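Local structure of endoglucanase (Komagataeibacter sucrofermentans, 6VC5) at residues V54-A59 / A69-R74; G92-A97 / G121-L126; I96-A101 / L162-A167; A103-R106 / Y112-D115. The protein probably catalyses the internal hydrolysis of beta-1,4-glucosidic linkages in cellulose and related beta-glucans, as a glycoside hydrolase of family 8. All coordinates share one frame; numbering follows the deposited sequence.

Interaction 1 of 4, residues V54-A59 / A69-R74; sequences VIWVWA and ALFSWR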
loop_
_atom_site.group_PDB
_atom_site.type_symbol
_atom_site.label_atom_id
_atom_site.label_comp_id
_atom_site.label_asym_id
_atom_site.label_seq_id
_atom_site.Cartn_x
_atom_site.Cartn_y
_atom_site.Cartn_z
ATOM N N VAL A 54 -17.641 -6.386 10.342
ATOM C CA VAL A 54 -17.188 -7.776 10.440
ATOM C C VAL A 54 -15.754 -7.951 9.930
ATOM O O VAL A 54 -15.012 -8.793 10.447
ATOM C CB VAL A 54 -18.173 -8.774 9.794
ATOM C CG1 VAL A 54 -19.537 -8.738 10.518
ATOM C CG2 VAL A 54 -18.326 -8.529 8.305
ATOM N N ILE A 55 -15.339 -7.186 8.911
ATOM C CA ILE A 55 -13.958 -7.295 8.435
ATOM C C ILE A 55 -12.980 -6.849 9.519
ATOM O O ILE A 55 -11.966 -7.508 9.774
ATOM C CB ILE A 55 -13.768 -6.506 7.129
ATOM C CG1 ILE A 55 -14.700 -7.021 6.034
ATOM C CG2 ILE A 55 -12.293 -6.592 6.684
ATOM C CD1 ILE A 55 -14.867 -6.035 4.889
ATOM N N TRP A 56 -13.291 -5.747 10.200
ATOM C CA TRP A 56 -12.449 -5.289 11.301
ATOM C C TRP A 56 -12.456 -6.263 12.481
ATOM O O TRP A 56 -11.397 -6.584 13.025
ATOM C CB TRP A 56 -12.858 -3.875 11.717
ATOM C CG TRP A 56 -12.259 -3.403 13.020
ATOM C CD1 TRP A 56 -12.942 -2.823 14.060
ATOM C CD2 TRP A 56 -10.875 -3.419 13.416
ATOM N NE1 TRP A 56 -12.078 -2.501 15.070
ATOM C CE2 TRP A 56 -10.807 -2.863 14.711
ATOM C CE3 TRP A 56 -9.693 -3.881 12.822
ATOM C CZ2 TRP A 56 -9.605 -2.737 15.412
ATOM C CZ3 TRP A 56 -8.494 -3.746 13.529
ATOM C CH2 TRP A 56 -8.468 -3.181 14.807
ATOM N N VAL A 57 -13.631 -6.742 12.901
ATOM C CA VAL A 57 -13.660 -7.683 14.024
ATOM C C VAL A 57 -12.842 -8.933 13.707
ATOM O O VAL A 57 -12.097 -9.435 14.561
ATOM C CB VAL A 57 -15.107 -8.013 14.438
ATOM C CG1 VAL A 57 -15.129 -9.177 15.404
ATOM C CG2 VAL A 57 -15.737 -6.802 15.092
ATOM N N TRP A 58 -12.929 -9.436 12.470
ATOM C CA TRP A 58 -12.122 -10.599 12.118
ATOM C C TRP A 58 -10.631 -10.284 12.210
ATOM O O TRP A 58 -9.853 -11.064 12.782
ATOM C CB TRP A 58 -12.478 -11.132 10.726
ATOM C CG TRP A 58 -11.861 -12.493 10.488
ATOM C CD1 TRP A 58 -12.431 -13.706 10.745
ATOM C CD2 TRP A 58 -10.530 -12.767 10.012
ATOM N NE1 TRP A 58 -11.546 -14.715 10.430
ATOM C CE2 TRP A 58 -10.373 -14.164 9.989
ATOM C CE3 TRP A 58 -9.467 -11.961 9.594
ATOM C CZ2 TRP A 58 -9.189 -14.777 9.553
ATOM C CZ3 TRP A 58 -8.290 -12.573 9.163
ATOM C CH2 TRP A 58 -8.167 -13.968 9.148
ATOM N N ALA A 59 -10.212 -9.138 11.667
ATOM C CA ALA A 59 -8.790 -8.794 11.689
ATOM C C ALA A 59 -8.292 -8.582 13.115
ATOM O O ALA A 59 -7.185 -9.006 13.468
ATOM C CB ALA A 59 -8.536 -7.541 10.857
ATOM N N ALA A 69 -0.117 -3.078 18.853
ATOM C CA ALA A 69 -1.301 -2.907 18.019
ATOM C C ALA A 69 -1.067 -3.260 16.553
ATOM O O ALA A 69 -1.983 -3.112 15.744
ATOM C CB ALA A 69 -1.835 -1.471 18.135
ATOM N N LEU A 70 0.123 -3.738 16.196
ATOM C CA LEU A 70 0.377 -4.145 14.819
ATOM C C LEU A 70 -0.257 -5.512 14.555
ATOM O O LEU A 70 -0.806 -6.153 15.456
ATOM C CB LEU A 70 1.873 -4.119 14.535
ATOM C CG LEU A 70 2.590 -2.813 14.897
ATOM C CD1 LEU A 70 4.056 -2.905 14.511
ATOM C CD2 LEU A 70 1.927 -1.649 14.182
ATOM N N PHE A 71 -0.148 -5.982 13.309
ATOM C CA PHE A 71 -0.892 -7.149 12.841
ATOM C C PHE A 71 0.049 -8.195 12.276
ATOM O O PHE A 71 0.932 -7.879 11.472
ATOM C CB PHE A 71 -1.909 -6.749 11.758
ATOM C CG PHE A 71 -2.966 -5.839 12.269
ATOM C CD1 PHE A 71 -4.179 -6.346 12.693
ATOM C CD2 PHE A 71 -2.731 -4.470 12.351
ATOM C CE1 PHE A 71 -5.153 -5.515 13.207
ATOM C CE2 PHE A 71 -3.696 -3.631 12.846
ATOM C CZ PHE A 71 -4.907 -4.150 13.282
ATOM N N SER A 72 -0.156 -9.444 12.671
ATOM C CA SER A 72 0.513 -10.529 11.970
ATOM C C SER A 72 0.082 -10.510 10.508
ATOM O O SER A 72 -1.077 -10.243 10.194
ATOM C CB SER A 72 0.129 -11.851 12.611
ATOM O OG SER A 72 0.583 -11.911 13.957
ATOM N N TRP A 73 1.024 -10.781 9.604
ATOM C CA TRP A 73 0.756 -10.485 8.199
ATOM C C TRP A 73 -0.203 -11.480 7.546
ATOM O O TRP A 73 -0.867 -11.124 6.563
ATOM C CB TRP A 73 2.059 -10.372 7.406
ATOM C CG TRP A 73 2.719 -11.670 7.104
ATOM C CD1 TRP A 73 3.459 -12.439 7.965
ATOM C CD2 TRP A 73 2.730 -12.349 5.846
ATOM N NE1 TRP A 73 3.923 -13.562 7.309
ATOM C CE2 TRP A 73 3.485 -13.527 6.010
ATOM C CE3 TRP A 73 2.168 -12.071 4.594
ATOM C CZ2 TRP A 73 3.688 -14.435 4.970
ATOM C CZ3 TRP A 73 2.367 -12.975 3.560
ATOM C CH2 TRP A 73 3.122 -14.142 3.755
ATOM N N ARG A 74 -0.301 -12.706 8.061
ATOM C CA ARG A 74 -1.031 -13.750 7.354
ATOM C C ARG A 74 -1.733 -14.717 8.299
ATOM O O ARG A 74 -1.203 -15.083 9.355
ATOM C CB ARG A 74 -0.082 -14.541 6.441
ATOM C CG ARG A 74 -0.746 -15.701 5.722
ATOM C CD ARG A 74 0.137 -16.262 4.636
ATOM N NE ARG A 74 1.239 -17.027 5.188
ATOM C CZ ARG A 74 2.123 -17.674 4.436
ATOM N NH1 ARG A 74 2.006 -17.636 3.114
ATOM N NH2 ARG A 74 3.112 -18.352 5.001
#
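Trp56 and Phe71 meet where helix 49-62 of the (alpha/alpha)6 barrel, the fold of glycoside hydrolase family 8, meets the loop that follows it. The contact illustrates how a loop packs on a barrel helix through one aromatic residue from each. The two side chains cross at about a right angle and touch edge to edge: CZ3 of Trp56 lies 3.6 Å from CZ of Phe71 and 3.8 Å from Phe71 CE1, each near the plane of the other ring, so neither ring lies over the other's face. In Trp56, chi1 of 168° swings the indole toward the loop, and chi2 of -131° turns its six-membered ring to Phe71.

The second kind of contact is with backbone. Ala59, one turn further along the helix, brings its carbonyl oxygen to the rim of the phenyl ring, with O of Ala59 4.0 Å from CE1 of Phe71, a van der Waals approach by a polar atom. Ile96 of helix 90-106 packs against both rings, and Met40 of helix 33-46 against the indole. On the pyrrole part of that indole, Trp56 NE1 gives a weak hydrogen bond to OD2 of Asp115.

Interaction 2 of 4, residues G92-A97 / G121-L126; sequences GDLLIA and GDVLKL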
loop_
_atom_site.group_PDB
_atom_site.type_symbol
_atom_site.label_atom_id
_atom_site.label_comp_id
_atom_site.label_asym_id
_atom_site.label_seq_id
_atom_site.Cartn_x
_atom_site.Cartn_y
_atom_site.Cartn_z
ATOM N N GLY A 92 0.055 -3.148 5.486
ATOM C CA GLY A 92 -1.192 -3.623 6.066
ATOM C C GLY A 92 -1.579 -2.857 7.317
ATOM O O GLY A 92 -2.730 -2.430 7.473
ATOM N N ASP A 93 -0.615 -2.653 8.220
ATOM C CA ASP A 93 -0.874 -1.864 9.426
ATOM C C ASP A 93 -1.414 -0.476 9.072
ATOM O O ASP A 93 -2.408 -0.010 9.654
ATOM C CB ASP A 93 0.411 -1.733 10.255
ATOM C CG ASP A 93 1.067 -3.084 10.596
ATOM O OD1 ASP A 93 0.355 -4.084 10.829
ATOM O OD2 ASP A 93 2.318 -3.134 10.667
ATOM N N LEU A 94 -0.786 0.194 8.096
ATOM C CA LEU A 94 -1.170 1.565 7.752
ATOM C C LEU A 94 -2.505 1.626 7.013
ATOM O O LEU A 94 -3.248 2.603 7.166
ATOM C CB LEU A 94 -0.073 2.203 6.894
ATOM C CG LEU A 94 1.186 2.587 7.663
ATOM C CD1 LEU A 94 2.253 3.050 6.683
ATOM C CD2 LEU A 94 0.927 3.654 8.729
ATOM N N LEU A 95 -2.822 0.606 6.208
ATOM C CA LEU A 95 -4.114 0.565 5.519
ATOM C C LEU A 95 -5.260 0.356 6.500
ATOM O O LEU A 95 -6.304 1.019 6.398
ATOM C CB LEU A 95 -4.104 -0.547 4.468
ATOM C CG LEU A 95 -3.275 -0.250 3.218
ATOM C CD1 LEU A 95 -2.974 -1.580 2.535
ATOM C CD2 LEU A 95 -4.003 0.700 2.275
ATOM N N ILE A 96 -5.082 -0.570 7.451
ATOM C CA ILE A 96 -6.087 -0.803 8.482
ATOM C C ILE A 96 -6.307 0.469 9.302
ATOM O O ILE A 96 -7.446 0.865 9.576
ATOM C CB ILE A 96 -5.667 -2.005 9.350
ATOM C CG1 ILE A 96 -5.749 -3.299 8.533
ATOM C CG2 ILE A 96 -6.529 -2.089 10.593
ATOM C CD1 ILE A 96 -5.092 -4.508 9.214
ATOM N N ALA A 97 -5.218 1.136 9.704
ATOM C CA ALA A 97 -5.349 2.359 10.489
ATOM C C ALA A 97 -6.082 3.456 9.718
ATOM O O ALA A 97 -6.956 4.133 10.273
ATOM C CB ALA A 97 -3.969 2.846 10.931
ATOM N N GLY A 121 0.416 4.835 16.676
ATOM C CA GLY A 121 1.404 4.975 17.731
ATOM C C GLY A 121 2.453 3.879 17.692
ATOM O O GLY A 121 3.647 4.140 17.875
ATOM N N ASP A 122 2.028 2.640 17.451
ATOM C CA ASP A 122 2.984 1.539 17.400
ATOM C C ASP A 122 3.785 1.492 16.097
ATOM O O ASP A 122 4.942 1.060 16.115
ATOM C CB ASP A 122 2.278 0.218 17.704
ATOM C CG ASP A 122 2.187 -0.048 19.203
ATOM O OD1 ASP A 122 2.992 0.552 19.959
ATOM O OD2 ASP A 122 1.325 -0.843 19.631
ATOM N N VAL A 123 3.220 1.927 14.968
ATOM C CA VAL A 123 4.037 2.085 13.763
ATOM C C VAL A 123 5.163 3.082 14.015
ATOM O O VAL A 123 6.331 2.825 13.698
ATOM C CB VAL A 123 3.170 2.500 12.560
ATOM C CG1 VAL A 123 4.054 2.890 11.361
ATOM C CG2 VAL A 123 2.235 1.377 12.173
ATOM N N LEU A 124 4.830 4.237 14.592
ATOM C CA LEU A 124 5.852 5.247 14.848
ATOM C C LEU A 124 6.901 4.735 15.823
ATOM O O LEU A 124 8.103 4.983 15.645
ATOM C CB LEU A 124 5.189 6.514 15.392
ATOM C CG LEU A 124 5.993 7.811 15.336
ATOM C CD1 LEU A 124 6.335 8.163 13.892
ATOM C CD2 LEU A 124 5.224 8.944 16.005
ATOM N N LYS A 125 6.467 4.007 16.854
ATOM C CA LYS A 125 7.382 3.555 17.898
ATOM C C LYS A 125 8.236 2.368 17.446
ATOM O O LYS A 125 9.434 2.321 17.740
ATOM C CB LYS A 125 6.591 3.200 19.155
ATOM C CG LYS A 125 7.436 2.661 20.298
ATOM C CD LYS A 125 6.605 1.773 21.219
ATOM C CE LYS A 125 5.776 2.584 22.208
ATOM N NZ LYS A 125 5.919 2.071 23.603
ATOM N N LEU A 126 7.645 1.399 16.746
ATOM C CA LEU A 126 8.330 0.145 16.451
ATOM C C LEU A 126 8.866 0.043 15.029
ATOM O O LEU A 126 9.779 -0.754 14.791
ATOM C CB LEU A 126 7.387 -1.043 16.690
ATOM C CG LEU A 126 6.753 -1.103 18.081
ATOM C CD1 LEU A 126 5.712 -2.198 18.124
ATOM C CD2 LEU A 126 7.805 -1.318 19.165
#
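Val123 divides its two methyl groups between Asp93 and Leu94, and this fork makes the whole of the packed part of the contact. CG2 lies beside the backbone nitrogen of Val123 and reaches Asp93, the distance from Val123 CG2 to Asp93 CB being 4.1 Å. With chi1 at 171°, CG1 stands anti to that nitrogen and is carried toward the neighbouring residue, where Val123 CG1 comes within 4.2 Å of Leu94 CD2. The backbones stay well apart: CA of Asp93 and CA of Val123 are separated by 7.6 Å.

Helices 90-106 and 110-126 form a roughly antiparallel helical hairpin, the building unit of an (alpha/alpha)6 barrel, and the valine sits between its two arms. Leu70 and Trp174 also pack on Val123.

The Asp93 carboxylate is used elsewhere: OD2 bonds to Asn88 ND2, and OD1 accepts from the backbone N of Phe71, tying the helix to the preceding loop. Leu124, only partly exposed, is turned against Trp174 of helix 172-187. The solvent side of segment 121-126 is loose by comparison, with Gly121 and Lys125 exposed there.

Interaction 3 of 4, residues I96-A101 / L162-A167; sequences IALALA and LMQAFA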
loop_
_atom_site.group_PDB
_atom_site.type_symbol
_atom_site.label_atom_id
_atom_site.label_comp_id
_atom_site.label_asym_id
_atom_site.label_seq_id
_atom_site.Cartn_x
_atom_site.Cartn_y
_atom_site.Cartn_z
ATOM N N ILE A 96 -5.082 -0.570 7.451
ATOM C CA ILE A 96 -6.087 -0.803 8.482
ATOM C C ILE A 96 -6.307 0.469 9.302
ATOM O O ILE A 96 -7.446 0.865 9.576
ATOM C CB ILE A 96 -5.667 -2.005 9.350
ATOM C CG1 ILE A 96 -5.749 -3.299 8.533
ATOM C CG2 ILE A 96 -6.529 -2.089 10.593
ATOM C CD1 ILE A 96 -5.092 -4.508 9.214
ATOM N N ALA A 97 -5.218 1.136 9.704
ATOM C CA ALA A 97 -5.349 2.359 10.489
ATOM C C ALA A 97 -6.082 3.456 9.718
ATOM O O ALA A 97 -6.956 4.133 10.273
ATOM C CB ALA A 97 -3.969 2.846 10.931
ATOM N N LEU A 98 -5.745 3.648 8.439
ATOM C CA LEU A 98 -6.447 4.655 7.642
ATOM C C LEU A 98 -7.933 4.336 7.536
ATOM O O LEU A 98 -8.779 5.226 7.692
ATOM C CB LEU A 98 -5.829 4.760 6.248
ATOM C CG LEU A 98 -6.521 5.731 5.287
ATOM C CD1 LEU A 98 -6.488 7.147 5.809
ATOM C CD2 LEU A 98 -5.809 5.649 3.950
ATOM N N ALA A 99 -8.266 3.058 7.319
ATOM C CA ALA A 99 -9.672 2.665 7.215
ATOM C C ALA A 99 -10.429 2.929 8.515
ATOM O O ALA A 99 -11.585 3.378 8.495
ATOM C CB ALA A 99 -9.755 1.184 6.846
ATOM N N LEU A 100 -9.802 2.623 9.659
ATOM C CA LEU A 100 -10.425 2.912 10.953
ATOM C C LEU A 100 -10.628 4.406 11.166
ATOM O O LEU A 100 -11.655 4.822 11.717
ATOM C CB LEU A 100 -9.578 2.325 12.086
ATOM C CG LEU A 100 -9.754 0.820 12.221
ATOM C CD1 LEU A 100 -8.583 0.209 12.949
ATOM C CD2 LEU A 100 -11.056 0.494 12.936
ATOM N N ALA A 101 -9.658 5.222 10.749
ATOM C CA ALA A 101 -9.817 6.668 10.837
ATOM C C ALA A 101 -10.999 7.132 9.998
ATOM O O ALA A 101 -11.822 7.930 10.452
ATOM C CB ALA A 101 -8.533 7.365 10.390
ATOM N N LEU A 162 -0.157 8.190 6.327
ATOM C CA LEU A 162 0.765 9.010 7.111
ATOM C C LEU A 162 0.200 10.406 7.336
ATOM O O LEU A 162 0.353 10.973 8.424
ATOM C CB LEU A 162 2.137 9.068 6.429
ATOM C CG LEU A 162 2.837 7.728 6.193
ATOM C CD1 LEU A 162 4.218 7.965 5.589
ATOM C CD2 LEU A 162 2.942 6.942 7.477
ATOM N N MET A 163 -0.458 10.978 6.321
ATOM C CA MET A 163 -1.078 12.290 6.477
ATOM C C MET A 163 -2.198 12.234 7.508
ATOM O O MET A 163 -2.375 13.163 8.307
ATOM C CB MET A 163 -1.652 12.749 5.131
ATOM C CG MET A 163 -0.678 12.780 3.946
ATOM S SD MET A 163 -1.247 13.848 2.600
ATOM C CE MET A 163 -2.673 13.014 1.964
ATOM N N GLN A 164 -2.979 11.150 7.494
ATOM C CA GLN A 164 -4.034 10.993 8.486
ATOM C C GLN A 164 -3.456 10.890 9.891
ATOM O O GLN A 164 -4.012 11.447 10.844
ATOM C CB GLN A 164 -4.868 9.752 8.161
ATOM C CG GLN A 164 -6.005 9.503 9.126
ATOM C CD GLN A 164 -7.077 10.571 9.061
ATOM O OE1 GLN A 164 -7.473 11.134 10.085
ATOM N NE2 GLN A 164 -7.552 10.857 7.861
ATOM N N ALA A 165 -2.343 10.165 10.044
ATOM C CA ALA A 165 -1.726 10.038 11.361
ATOM C C ALA A 165 -1.304 11.402 11.900
ATOM O O ALA A 165 -1.482 11.694 13.089
ATOM C CB ALA A 165 -0.529 9.092 11.275
ATOM N N PHE A 166 -0.759 12.258 11.036
ATOM C CA PHE A 166 -0.408 13.608 11.472
ATOM C C PHE A 166 -1.645 14.420 11.836
ATOM O O PHE A 166 -1.633 15.175 12.820
ATOM C CB PHE A 166 0.394 14.338 10.398
ATOM C CG PHE A 166 0.777 15.730 10.804
ATOM C CD1 PHE A 166 1.707 15.920 11.812
ATOM C CD2 PHE A 166 0.185 16.834 10.212
ATOM C CE1 PHE A 166 2.061 17.201 12.222
ATOM C CE2 PHE A 166 0.532 18.121 10.615
ATOM C CZ PHE A 166 1.470 18.294 11.621
ATOM N N ALA A 167 -2.709 14.304 11.039
ATOM C CA ALA A 167 -3.944 15.022 11.340
ATOM C C ALA A 167 -4.531 14.619 12.690
ATOM O O ALA A 167 -5.108 15.461 13.389
ATOM C CB ALA A 167 -4.956 14.797 10.216
#
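Gln164 lays the aliphatic part of its side chain against Ala101 and Leu98, residues one turn apart on helix 90-106. The closest approach is 3.5 Å, between CG of Gln164 and the methyl CB of Ala101, whose short side chain meets the glutamine stem directly. The same methyl also lies beside the head of the glutamine, 3.8 Å from Gln164 CD. Leu98 adds a single branch: its CD1 reaches CB of Gln164 at 3.9 Å.

The glutamine reaches across because CG is anti to its backbone nitrogen (chi1 -179°), and a bend at the next bond (chi2 66°) then folds the amide alongside the alanine. The nearest pair of backbone positions is CA of Leu98 and CA of Gln164, 6.8 Å apart.

Further out, Leu41 of helix 33-46 packs on Leu98 and Tyr120 of helix 110-126 on Gln164, so helix 159-169 joins the neighbouring helices of the (alpha/alpha)6 barrel here. OE1 of Gln164 lies beside NZ of Lys105, modelled too close for the bond to be relied on. With CB, CG and CD all set against apolar Leu98 and Ala101, and no hydrogen bond between the segments, the glutamine serves this contact through van der Waals packing of its stem.

Interaction 4 of 4, residues A103-R106 / Y112-D115; sequences AGKR and YIQD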
loop_
_atom_site.group_PDB
_atom_site.type_symbol
_atom_site.label_atom_id
_atom_site.label_comp_id
_atom_site.label_asym_id
_atom_site.label_seq_id
_atom_site.Cartn_x
_atom_site.Cartn_y
_atom_site.Cartn_z
ATOM N N ALA A 103 -13.615 5.317 8.932
ATOM C CA ALA A 103 -14.851 4.779 9.493
ATOM C C ALA A 103 -15.249 5.523 10.758
ATOM O O ALA A 103 -16.437 5.784 10.988
ATOM C CB ALA A 103 -14.667 3.291 9.787
ATOM N N GLY A 104 -14.277 5.852 11.603
ATOM C CA GLY A 104 -14.597 6.550 12.837
ATOM C C GLY A 104 -15.111 7.947 12.574
ATOM O O GLY A 104 -15.996 8.435 13.284
ATOM N N LYS A 105 -14.601 8.587 11.529
ATOM C CA LYS A 105 -15.069 9.922 11.183
ATOM C C LYS A 105 -16.459 9.871 10.557
ATOM O O LYS A 105 -17.372 10.587 10.988
ATOM C CB LYS A 105 -14.037 10.589 10.269
ATOM C CG LYS A 105 -12.842 11.090 11.070
ATOM C CD LYS A 105 -11.634 11.471 10.229
ATOM C CE LYS A 105 -10.593 12.152 11.116
ATOM N NZ LYS A 105 -9.380 12.599 10.377
ATOM N N ARG A 106 -16.659 8.993 9.574
ATOM C CA ARG A 106 -17.920 8.999 8.839
ATOM C C ARG A 106 -19.087 8.468 9.667
ATOM O O ARG A 106 -20.225 8.918 9.487
ATOM C CB ARG A 106 -17.760 8.217 7.539
ATOM C CG ARG A 106 -18.447 6.883 7.532
ATOM C CD ARG A 106 -19.495 6.858 6.451
ATOM N NE ARG A 106 -18.860 6.569 5.180
ATOM C CZ ARG A 106 -19.391 6.803 3.988
ATOM N NH1 ARG A 106 -18.695 6.500 2.903
ATOM N NH2 ARG A 106 -20.605 7.323 3.870
ATOM N N TYR A 112 -13.345 3.619 16.902
ATOM C CA TYR A 112 -12.557 3.364 15.702
ATOM C C TYR A 112 -11.399 4.350 15.593
ATOM O O TYR A 112 -10.302 3.979 15.155
ATOM C CB TYR A 112 -13.444 3.432 14.453
ATOM C CG TYR A 112 -14.437 2.289 14.255
ATOM C CD1 TYR A 112 -14.273 1.070 14.894
ATOM C CD2 TYR A 112 -15.533 2.453 13.407
ATOM C CE1 TYR A 112 -15.185 0.026 14.691
ATOM C CE2 TYR A 112 -16.443 1.425 13.198
ATOM C CZ TYR A 112 -16.259 0.218 13.848
ATOM O OH TYR A 112 -17.164 -0.807 13.638
ATOM N N ILE A 113 -11.609 5.597 16.020
ATOM C CA ILE A 113 -10.517 6.568 16.026
ATOM C C ILE A 113 -9.436 6.138 17.010
ATOM O O ILE A 113 -8.242 6.208 16.705
ATOM C CB ILE A 113 -11.054 7.977 16.341
ATOM C CG1 ILE A 113 -12.106 8.379 15.304
ATOM C CG2 ILE A 113 -9.911 8.981 16.397
ATOM C CD1 ILE A 113 -11.569 8.486 13.903
ATOM N N GLN A 114 -9.834 5.690 18.204
ATOM C CA GLN A 114 -8.844 5.207 19.162
ATOM C C GLN A 114 -8.085 4.004 18.614
ATOM O O GLN A 114 -6.870 3.887 18.810
ATOM C CB GLN A 114 -9.495 4.826 20.488
ATOM C CG GLN A 114 -8.446 4.531 21.555
ATOM C CD GLN A 114 -7.423 5.657 21.684
ATOM O OE1 GLN A 114 -7.779 6.815 21.925
ATOM N NE2 GLN A 114 -6.146 5.325 21.506
ATOM N N ASP A 115 -8.795 3.086 17.953
ATOM C CA ASP A 115 -8.131 1.934 17.343
ATOM C C ASP A 115 -7.068 2.384 16.347
ATOM O O ASP A 115 -5.947 1.845 16.322
ATOM C CB ASP A 115 -9.156 1.045 16.625
ATOM C CG ASP A 115 -10.142 0.367 17.570
ATOM O OD1 ASP A 115 -9.786 0.123 18.744
ATOM O OD2 ASP A 115 -11.274 0.050 17.119
#
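The backbone nitrogen of Gly104 is flanked by two atoms of Tyr112: CB of Tyr112 lies 3.8 Å from Gly104 N, and CD2 of the same tyrosine lies 4.0 Å from it, with the nitrogen near the ring plane at the edge. These are packing contacts, not hydrogen bonds. No hydrogen bond joins segments 103-106 and 112-115 to each other, and what holds them is apolar.

Gly104 is the centre of that packing. Having no side chain, it lets two groups rest directly on its CA: CB of Tyr112 at 3.7 Å and CD1 of Ile113, likewise 3.7 Å from Gly104 CA. The backbones approach closely at this point, to 4.7 Å from CA of Gly104 to CA of Tyr112. Ile113 gets its methyl there by a folded chain, with chi1 at -58° and chi2 at -63°. The same methyl meets the stem of Lys105, whose CG lies 4.1 Å from CD1 of Ile113.

Tyr112 flanks the glycine, and its CD2 also lies 3.8 Å from CB of Ala103. Phe52 and Trp56 of helix 49-62 meet the same ring, and Arg109 makes a cation-pi contact with it. Within segment 112-115, Asp115 OD2 lies in the plane of the Tyr112 ring at its edge, 3.9 Å from Tyr112 CD1. This close glycine-mediated approach lies just either side of a short turn, the closed end of a helical hairpin of the kind that builds an (alpha/alpha)6 barrel.

Helix 90-106 ties the set together, contributing a segment to interactions 2, 3 and 4, of which 2 and 3 share Ile96 and Ala97. Interactions 2 and 4 join the same two helices, 90-106 and 110-126, with centres about 15 Å apart: 4 near the connecting turn, 2 toward the open end. Interaction 3 lies to one side, its centre about 9 Å from each, and brings in helix 159-169 from later in the chain. Interaction 1 adds helix 49-62 with its loop and closes before the others open; interaction 4 falls, in sequence, between the segments of both 2 and 3. Short-range and longer-range contacts thus combine to join consecutive helices of one (alpha/alpha)6 barrel into continuous packing.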